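Local coordinates for protein multicopper oxidase (Uncultured bacterium, PDB 4E9X) that probably oxidises substrates one electron at a time at a type 1 copper and passes the electrons to a trinuclear copper cluster that reduces dioxygen to water, at residues L55-V64 / L101-H112. Residues are numbered along the deposited sequence; the frame is centred on the assembly and turned at random.
With CU (copper (II) ion), chain D; CU (copper (II) ion), chain K; CU (copper (II) ion), chain E; CU (copper (II) ion), chain J.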
ATOM      1  N   LEU A  55      17.385 -28.585   1.572  1.00 17.49           N
ATOM      2  CA  LEU A  55      16.406 -28.235   0.537  1.00 16.12           C
ATOM      3  C   LEU A  55      17.110 -27.402  -0.520  1.00 14.99           C
ATOM      4  O   LEU A  55      18.135 -26.773  -0.239  1.00 15.31           O
ATOM      5  CB  LEU A  55      15.267 -27.418   1.121  1.00 17.58           C
ATOM      6  CG  LEU A  55      14.266 -28.085   2.061  1.00 23.11           C
ATOM      7  CD1 LEU A  55      13.153 -27.172   2.502  1.00 21.43           C
ATOM      8  CD2 LEU A  55      13.662 -29.302   1.343  1.00 28.33           C
ATOM      9  N   PRO A  56      16.593 -27.366  -1.755  1.00 15.31           N
ATOM     10  CA  PRO A  56      17.166 -26.542  -2.785  1.00 14.29           C
ATOM     11  C   PRO A  56      16.866 -25.042  -2.579  1.00 12.89           C
ATOM     12  O   PRO A  56      15.833 -24.644  -2.017  1.00 13.84           O
ATOM     13  CB  PRO A  56      16.478 -27.033  -4.057  1.00 15.95           C
ATOM     14  CG  PRO A  56      15.289 -27.796  -3.605  1.00 24.39           C
ATOM     15  CD  PRO A  56      15.461 -28.209  -2.189  1.00 20.04           C
ATOM     16  N   HIS A  57      17.842 -24.248  -3.076  1.00 11.82           N
ATOM     17  CA  HIS A  57      17.722 -22.780  -3.011  1.00 11.79           C
ATOM     18  C   HIS A  57      18.352 -22.166  -4.259  1.00 10.86           C
ATOM     19  O   HIS A  57      19.039 -22.867  -5.009  1.00 11.65           O
ATOM     20  CB  HIS A  57      18.483 -22.235  -1.775  1.00 11.90           C
ATOM     21  CG  HIS A  57      17.986 -22.804  -0.480  1.00 10.36           C
ATOM     22  ND1 HIS A  57      16.773 -22.483   0.078  1.00 10.98           N
ATOM     23  CD2 HIS A  57      18.578 -23.728   0.334  1.00 10.68           C
ATOM     24  CE1 HIS A  57      16.665 -23.204   1.217  1.00 11.19           C
ATOM     25  NE2 HIS A  57      17.761 -23.974   1.379  1.00 11.70           N
ATOM     26  N   THR A  58      18.201 -20.849  -4.400  1.00 11.07           N
ATOM     27  CA  THR A  58      19.009 -20.044  -5.313  1.00 11.75           C
ATOM     28  C   THR A  58      19.326 -18.704  -4.627  1.00 11.04           C
ATOM     29  O   THR A  58      18.822 -18.504  -3.521  1.00 12.60           O
ATOM     30  CB  THR A  58      18.318 -19.711  -6.646  1.00 10.97           C
ATOM     31  OG1 THR A  58      17.104 -18.991  -6.346  1.00 11.82           O
ATOM     32  CG2 THR A  58      17.960 -20.969  -7.449  1.00 13.74           C
ATOM     33  N   ILE A  59      20.087 -17.845  -5.270  1.00 11.09           N
ATOM     34  CA  ILE A  59      20.088 -16.442  -4.830  1.00 10.69           C
ATOM     35  C   ILE A  59      19.772 -15.585  -6.048  1.00 11.47           C
ATOM     36  O   ILE A  59      20.495 -15.640  -7.043  1.00 11.49           O
ATOM     37  CB  ILE A  59      21.410 -16.008  -4.209  1.00 10.69           C
ATOM     38  CG1 ILE A  59      21.883 -16.937  -3.073  1.00 12.99           C
ATOM     39  CG2 ILE A  59      21.260 -14.556  -3.682  1.00 11.60           C
ATOM     40  CD1 ILE A  59      23.152 -16.373  -2.378  1.00 17.16           C
ATOM     41  N   HIS A  60      18.714 -14.786  -5.920  1.00 10.58           N
ATOM     42  CA  HIS A  60      18.405 -13.706  -6.832  1.00 10.88           C
ATOM     43  C   HIS A  60      18.890 -12.372  -6.264  1.00 10.07           C
ATOM     44  O   HIS A  60      18.778 -12.069  -5.064  1.00 10.87           O
ATOM     45  CB  HIS A  60      16.889 -13.651  -7.071  1.00 10.95           C
ATOM     46  CG  HIS A  60      16.470 -12.378  -7.752  1.00 11.09           C
ATOM     47  ND1 HIS A  60      16.893 -12.003  -9.013  1.00 10.64           N
ATOM     48  CD2 HIS A  60      15.625 -11.397  -7.325  1.00 11.73           C
ATOM     49  CE1 HIS A  60      16.370 -10.818  -9.303  1.00 11.18           C
ATOM     50  NE2 HIS A  60      15.569 -10.438  -8.304  1.00 10.64           N
ATOM     51  N   TRP A  61      19.445 -11.540  -7.120  1.00  9.20           N
ATOM     52  CA  TRP A  61      20.080 -10.257  -6.775  1.00 10.23           C
ATOM     53  C   TRP A  61      19.121  -9.172  -7.210  1.00  8.73           C
ATOM     54  O   TRP A  61      19.064  -8.787  -8.376  1.00 10.03           O
ATOM     55  CB  TRP A  61      21.480 -10.144  -7.444  1.00 11.09           C
ATOM     56  CG  TRP A  61      22.231 -11.419  -7.128  1.00 10.41           C
ATOM     57  CD1 TRP A  61      22.276 -12.524  -7.915  1.00 11.59           C
ATOM     58  CD2 TRP A  61      23.028 -11.740  -5.966  1.00 12.08           C
ATOM     59  NE1 TRP A  61      23.042 -13.511  -7.315  1.00 13.18           N
ATOM     60  CE2 TRP A  61      23.528 -13.073  -6.113  1.00 13.86           C
ATOM     61  CE3 TRP A  61      23.356 -11.009  -4.815  1.00 12.19           C
ATOM     62  CZ2 TRP A  61      24.340 -13.694  -5.147  1.00 13.02           C
ATOM     63  CZ3 TRP A  61      24.160 -11.656  -3.873  1.00 14.20           C
ATOM     64  CH2 TRP A  61      24.659 -12.954  -4.001  1.00 14.50           C
ATOM     65  N   HIS A  62      18.266  -8.732  -6.289  1.00  9.47           N
ATOM     66  CA  HIS A  62      17.135  -7.874  -6.596  1.00  8.93           C
ATOM     67  C   HIS A  62      17.640  -6.474  -6.825  1.00  9.16           C
ATOM     68  O   HIS A  62      18.090  -5.796  -5.925  1.00 10.86           O
ATOM     69  CB  HIS A  62      16.112  -8.003  -5.460  1.00  9.31           C
ATOM     70  CG  HIS A  62      14.859  -7.183  -5.710  1.00 10.17           C
ATOM     71  ND1 HIS A  62      13.597  -7.735  -5.506  1.00 10.25           N
ATOM     72  CD2 HIS A  62      14.634  -5.878  -6.086  1.00 10.74           C
ATOM     73  CE1 HIS A  62      12.699  -6.775  -5.751  1.00  9.41           C
ATOM     74  NE2 HIS A  62      13.337  -5.662  -6.131  1.00 11.24           N
ATOM     75  N   GLY A  63      17.377  -6.013  -8.048  1.00  9.69           N
ATOM     76  CA  GLY A  63      17.785  -4.701  -8.501  1.00 11.35           C
ATOM     77  C   GLY A  63      19.024  -4.738  -9.391  1.00 10.98           C
ATOM     78  O   GLY A  63      19.272  -3.751 -10.112  1.00 15.04           O
ATOM     79  N   VAL A  64      19.727  -5.883  -9.373  1.00 10.53           N
ATOM     80  CA  VAL A  64      20.888  -6.029 -10.256  1.00 10.43           C
ATOM     81  C   VAL A  64      20.399  -6.323 -11.639  1.00 10.77           C
ATOM     82  O   VAL A  64      19.592  -7.244 -11.868  1.00 13.42           O
ATOM     83  CB  VAL A  64      21.780  -7.200  -9.738  1.00  9.81           C
ATOM     84  CG1 VAL A  64      22.898  -7.549 -10.702  1.00 12.69           C
ATOM     85  CG2 VAL A  64      22.359  -6.810  -8.363  1.00 10.29           C
ATOM     86  N   LEU A 101      20.159  -2.179  -2.891  1.00  7.62           N
ATOM     87  CA  LEU A 101      19.635  -3.407  -3.490  1.00  7.27           C
ATOM     88  C   LEU A 101      19.536  -4.479  -2.419  1.00  7.46           C
ATOM     89  O   LEU A 101      19.835  -4.228  -1.225  1.00  8.36           O
ATOM     90  CB  LEU A 101      20.567  -3.892  -4.628  1.00  8.01           C
ATOM     91  CG  LEU A 101      21.046  -2.781  -5.575  1.00  8.38           C
ATOM     92  CD1 LEU A 101      21.868  -3.389  -6.718  1.00  9.72           C
ATOM     93  CD2 LEU A 101      19.922  -1.965  -6.144  1.00  9.94           C
ATOM     94  N   TRP A 102      19.118  -5.682  -2.792  1.00  7.82           N
ATOM     95  CA  TRP A 102      19.080  -6.770  -1.796  1.00  7.82           C
ATOM     96  C   TRP A 102      19.150  -8.093  -2.524  1.00  8.13           C
ATOM     97  O   TRP A 102      19.138  -8.123  -3.743  1.00  9.73           O
ATOM     98  CB  TRP A 102      17.873  -6.659  -0.908  1.00  8.79           C
ATOM     99  CG  TRP A 102      16.482  -6.771  -1.471  1.00  8.04           C
ATOM    100  CD1 TRP A 102      15.926  -6.039  -2.472  1.00  8.26           C
ATOM    101  CD2 TRP A 102      15.475  -7.680  -0.994  1.00  8.13           C
ATOM    102  NE1 TRP A 102      14.604  -6.458  -2.651  1.00  8.76           N
ATOM    103  CE2 TRP A 102      14.311  -7.456  -1.765  1.00  7.93           C
ATOM    104  CE3 TRP A 102      15.419  -8.665   0.014  1.00  7.64           C
ATOM    105  CZ2 TRP A 102      13.142  -8.194  -1.547  1.00  8.80           C
ATOM    106  CZ3 TRP A 102      14.265  -9.392   0.224  1.00  8.88           C
ATOM    107  CH2 TRP A 102      13.117  -9.155  -0.568  1.00  8.55           C
ATOM    108  N   TYR A 103      19.236  -9.167  -1.769  1.00  8.92           N
ATOM    109  CA  TYR A 103      19.379 -10.473  -2.401  1.00  8.74           C
ATOM    110  C   TYR A 103      18.486 -11.416  -1.589  1.00  9.03           C
ATOM    111  O   TYR A 103      18.278 -11.221  -0.374  1.00  9.54           O
ATOM    112  CB  TYR A 103      20.860 -10.939  -2.522  1.00 10.38           C
ATOM    113  CG  TYR A 103      21.510 -11.129  -1.155  1.00  9.24           C
ATOM    114  CD1 TYR A 103      21.431 -12.338  -0.469  1.00  9.47           C
ATOM    115  CD2 TYR A 103      22.201 -10.078  -0.560  1.00  9.44           C
ATOM    116  CE1 TYR A 103      22.026 -12.501   0.780  1.00 10.24           C
ATOM    117  CE2 TYR A 103      22.804 -10.210   0.707  1.00  9.66           C
ATOM    118  CZ  TYR A 103      22.698 -11.408   1.342  1.00  9.74           C
ATOM    119  OH  TYR A 103      23.265 -11.613   2.597  1.00 10.41           O
ATOM    120  N   HIS A 104      17.971 -12.470  -2.224  1.00  9.66           N
ATOM    121  CA  HIS A 104      17.082 -13.378  -1.519  1.00  9.43           C
ATOM    122  C   HIS A 104      16.925 -14.677  -2.305  1.00  9.35           C
ATOM    123  O   HIS A 104      17.134 -14.665  -3.534  1.00 11.81           O
ATOM    124  CB  HIS A 104      15.690 -12.764  -1.282  1.00  9.27           C
ATOM    125  CG  HIS A 104      14.913 -12.276  -2.473  1.00  9.92           C
ATOM    126  ND1 HIS A 104      14.210 -13.088  -3.320  1.00  9.95           N
ATOM    127  CD2 HIS A 104      14.743 -11.014  -2.939  1.00  9.96           C
ATOM    128  CE1 HIS A 104      13.629 -12.331  -4.272  1.00 10.09           C
ATOM    129  NE2 HIS A 104      13.919 -11.063  -4.055  1.00 10.13           N
ATOM    130  N   CYS A 105      16.511 -15.735  -1.634  1.00 10.35           N
ATOM    131  CA  CYS A 105      16.240 -16.971  -2.396  1.00 11.47           C
ATOM    132  C   CYS A 105      15.113 -16.720  -3.380  1.00 10.97           C
ATOM    133  O   CYS A 105      14.229 -15.903  -3.142  1.00 11.26           O
ATOM    134  CB  CYS A 105      15.867 -18.068  -1.379  1.00 12.18           C
ATOM    135  SG  CYS A 105      15.708 -19.686  -2.176  1.00 16.43           S
ATOM    136  N   HIS A 106      15.100 -17.483  -4.477  1.00 10.97           N
ATOM    137  CA  HIS A 106      13.981 -17.438  -5.405  1.00 11.06           C
ATOM    138  C   HIS A 106      13.351 -18.813  -5.658  1.00 12.97           C
ATOM    139  O   HIS A 106      12.644 -18.999  -6.648  1.00 14.14           O
ATOM    140  CB  HIS A 106      14.410 -16.769  -6.728  1.00 11.95           C
ATOM    141  CG  HIS A 106      13.388 -15.837  -7.294  1.00 13.57           C
ATOM    142  ND1 HIS A 106      12.205 -16.293  -7.822  1.00 16.72           N
ATOM    143  CD2 HIS A 106      13.373 -14.489  -7.439  1.00 12.84           C
ATOM    144  CE1 HIS A 106      11.503 -15.262  -8.240  1.00 21.00           C
ATOM    145  NE2 HIS A 106      12.177 -14.148  -8.035  1.00 16.79           N
ATOM    146  N   VAL A 107      13.575 -19.762  -4.751  1.00 13.91           N
ATOM    147  CA  VAL A 107      12.926 -21.049  -4.710  1.00 13.72           C
ATOM    148  C   VAL A 107      11.832 -20.982  -3.601  1.00 14.94           C
ATOM    149  O   VAL A 107      12.122 -20.493  -2.489  1.00 17.35           O
ATOM    150  CB  VAL A 107      13.912 -22.168  -4.356  1.00 14.18           C
ATOM    151  CG1 VAL A 107      13.142 -23.475  -4.129  1.00 15.97           C
ATOM    152  CG2 VAL A 107      14.992 -22.337  -5.403  1.00 15.82           C
ATOM    153  N   ASN A 108      10.668 -21.500  -3.903  1.00 18.03           N
ATOM    154  CA  ASN A 108       9.625 -21.602  -2.878  1.00 16.74           C
ATOM    155  C   ASN A 108       9.449 -20.293  -2.118  1.00 18.78           C
ATOM    156  O   ASN A 108       9.429 -20.245  -0.881  1.00 18.64           O
ATOM    157  CB  ASN A 108      10.029 -22.766  -1.941  1.00 20.03           C
ATOM    158  CG  ASN A 108       9.806 -24.151  -2.540  1.00 22.46           C
ATOM    159  OD1 ASN A 108       9.032 -24.262  -3.522  1.00 40.85           O
ATOM    160  ND2 ASN A 108      10.363 -25.279  -2.064  1.00 31.71           N
ATOM    161  N   VAL A 109       9.465 -19.167  -2.813  1.00 16.18           N
ATOM    162  CA  VAL A 109       9.646 -17.868  -2.160  1.00 15.59           C
ATOM    163  C   VAL A 109       8.623 -17.500  -1.098  1.00 14.65           C
ATOM    164  O   VAL A 109       8.969 -16.811  -0.137  1.00 14.48           O
ATOM    165  CB  VAL A 109       9.706 -16.722  -3.196  1.00 19.70           C
ATOM    166  CG1 VAL A 109      10.800 -17.082  -4.208  1.00 25.87           C
ATOM    167  CG2 VAL A 109       8.402 -16.399  -3.872  1.00 21.78           C
ATOM    168  N   ASN A 110       7.368 -17.916  -1.276  1.00 12.62           N
ATOM    169  CA  ASN A 110       6.346 -17.619  -0.267  1.00 13.07           C
ATOM    170  C   ASN A 110       6.797 -18.090   1.098  1.00 13.21           C
ATOM    171  O   ASN A 110       6.561 -17.412   2.096  1.00 13.20           O
ATOM    172  CB  ASN A 110       4.990 -18.223  -0.665  1.00 13.92           C
ATOM    173  CG  ASN A 110       4.999 -19.722  -0.839  1.00 14.67           C
ATOM    174  OD1 ASN A 110       5.703 -20.214  -1.738  1.00 18.24           O
ATOM    175  ND2 ASN A 110       4.306 -20.432   0.010  1.00 17.64           N
ATOM    176  N   GLU A 111       7.470 -19.244   1.162  1.00 12.03           N
ATOM    177  CA  GLU A 111       7.962 -19.730   2.439  1.00 11.59           C
ATOM    178  C   GLU A 111       9.365 -19.240   2.706  1.00 10.50           C
ATOM    179  O   GLU A 111       9.676 -18.725   3.805  1.00 11.54           O
ATOM    180  CB  GLU A 111       7.927 -21.278   2.476  1.00 12.67           C
ATOM    181  CG  GLU A 111       8.449 -21.795   3.812  1.00 13.83           C
ATOM    182  CD  GLU A 111       8.818 -23.253   3.904  1.00 15.51           C
ATOM    183  OE1 GLU A 111       8.525 -24.018   2.965  1.00 18.14           O
ATOM    184  OE2 GLU A 111       9.434 -23.599   4.963  1.00 14.91           O
ATOM    185  N   HIS A 112      10.308 -19.421   1.750  1.00 11.55           N
ATOM    186  CA  HIS A 112      11.712 -19.178   2.049  1.00 10.99           C
ATOM    187  C   HIS A 112      11.978 -17.700   2.334  1.00 10.77           C
ATOM    188  O   HIS A 112      12.752 -17.389   3.245  1.00 11.41           O
ATOM    189  CB  HIS A 112      12.591 -19.726   0.899  1.00 11.97           C
ATOM    190  CG  HIS A 112      12.665 -21.231   0.875  1.00 13.22           C
ATOM    191  ND1 HIS A 112      13.693 -21.881   0.194  1.00 14.12           N
ATOM    192  CD2 HIS A 112      11.826 -22.166   1.394  1.00 14.83           C
ATOM    193  CE1 HIS A 112      13.491 -23.188   0.317  1.00 13.92           C
ATOM    194  NE2 HIS A 112      12.388 -23.378   1.026  1.00 14.79           N
TER
HETATM  195 CU    CU D1401      15.400 -21.102  -0.503  0.90 12.49          CU
HETATM  196 CU    CU K2402      14.243  -9.171  -8.610  0.65 14.02          CU
HETATM  197 CU    CU E1402      13.092  -9.470  -4.868  0.80 10.86          CU
HETATM  198 CU    CU J2401      11.581 -12.246  -8.563  0.80 13.69          CU
HETATM  199  O   HOH W   1      13.223 -25.858  -1.413  1.00 22.37           O
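His57, Cys105 and His112 close on the type 1 copper of a cupredoxin domain, and the His-Cys-His run of 104-106 links it to the trinuclear cluster, a classic multicopper oxidase design. Cys105 SG, 2.2 Å from the metal, also accepts the N-H groups of Thr58 (long, but nearly straight at 168°) and Val107; copper and both groups hold it in place. Where 60-62 pairs antiparallel with 101-104, the packing is tight: His60 with His104 and His62 with Trp102 each exchange two backbone hydrogen bonds. His62 ND1 and His104 NE2, 3.6 Å apart, share a second copper, each in the plane of the other's ring; His60 NE2 and His106 NE2 bind the other two, the edge of His106 turned toward the face of His60. With CG anti to the backbone N (chi1 -178°), His62 offers one face to Trp102, whose NE1 stands 3.2 Å from His62 CG. A leucine in place of Trp102 would probably leave that imidazole face unbacked and open a gap beside the copper, the ring still held by the metal and Asp227 of the second subunit. On the reverse of the sheet, Tyr103 CB presses 3.4 Å from Trp61 CE3. The partly exposed end is looser: Leu55 CD1 stays 4.1 Å from His112 NE2, and a water donates to Pro56 O and weakly accepts from Asn108 ND2. Met118 completes the type 1 site; His204, His206, His252 and His254 of the second subunit help ligate the cluster. Strand 60-62 edges its sheet within the chain; 101-104 runs between it and 119-125.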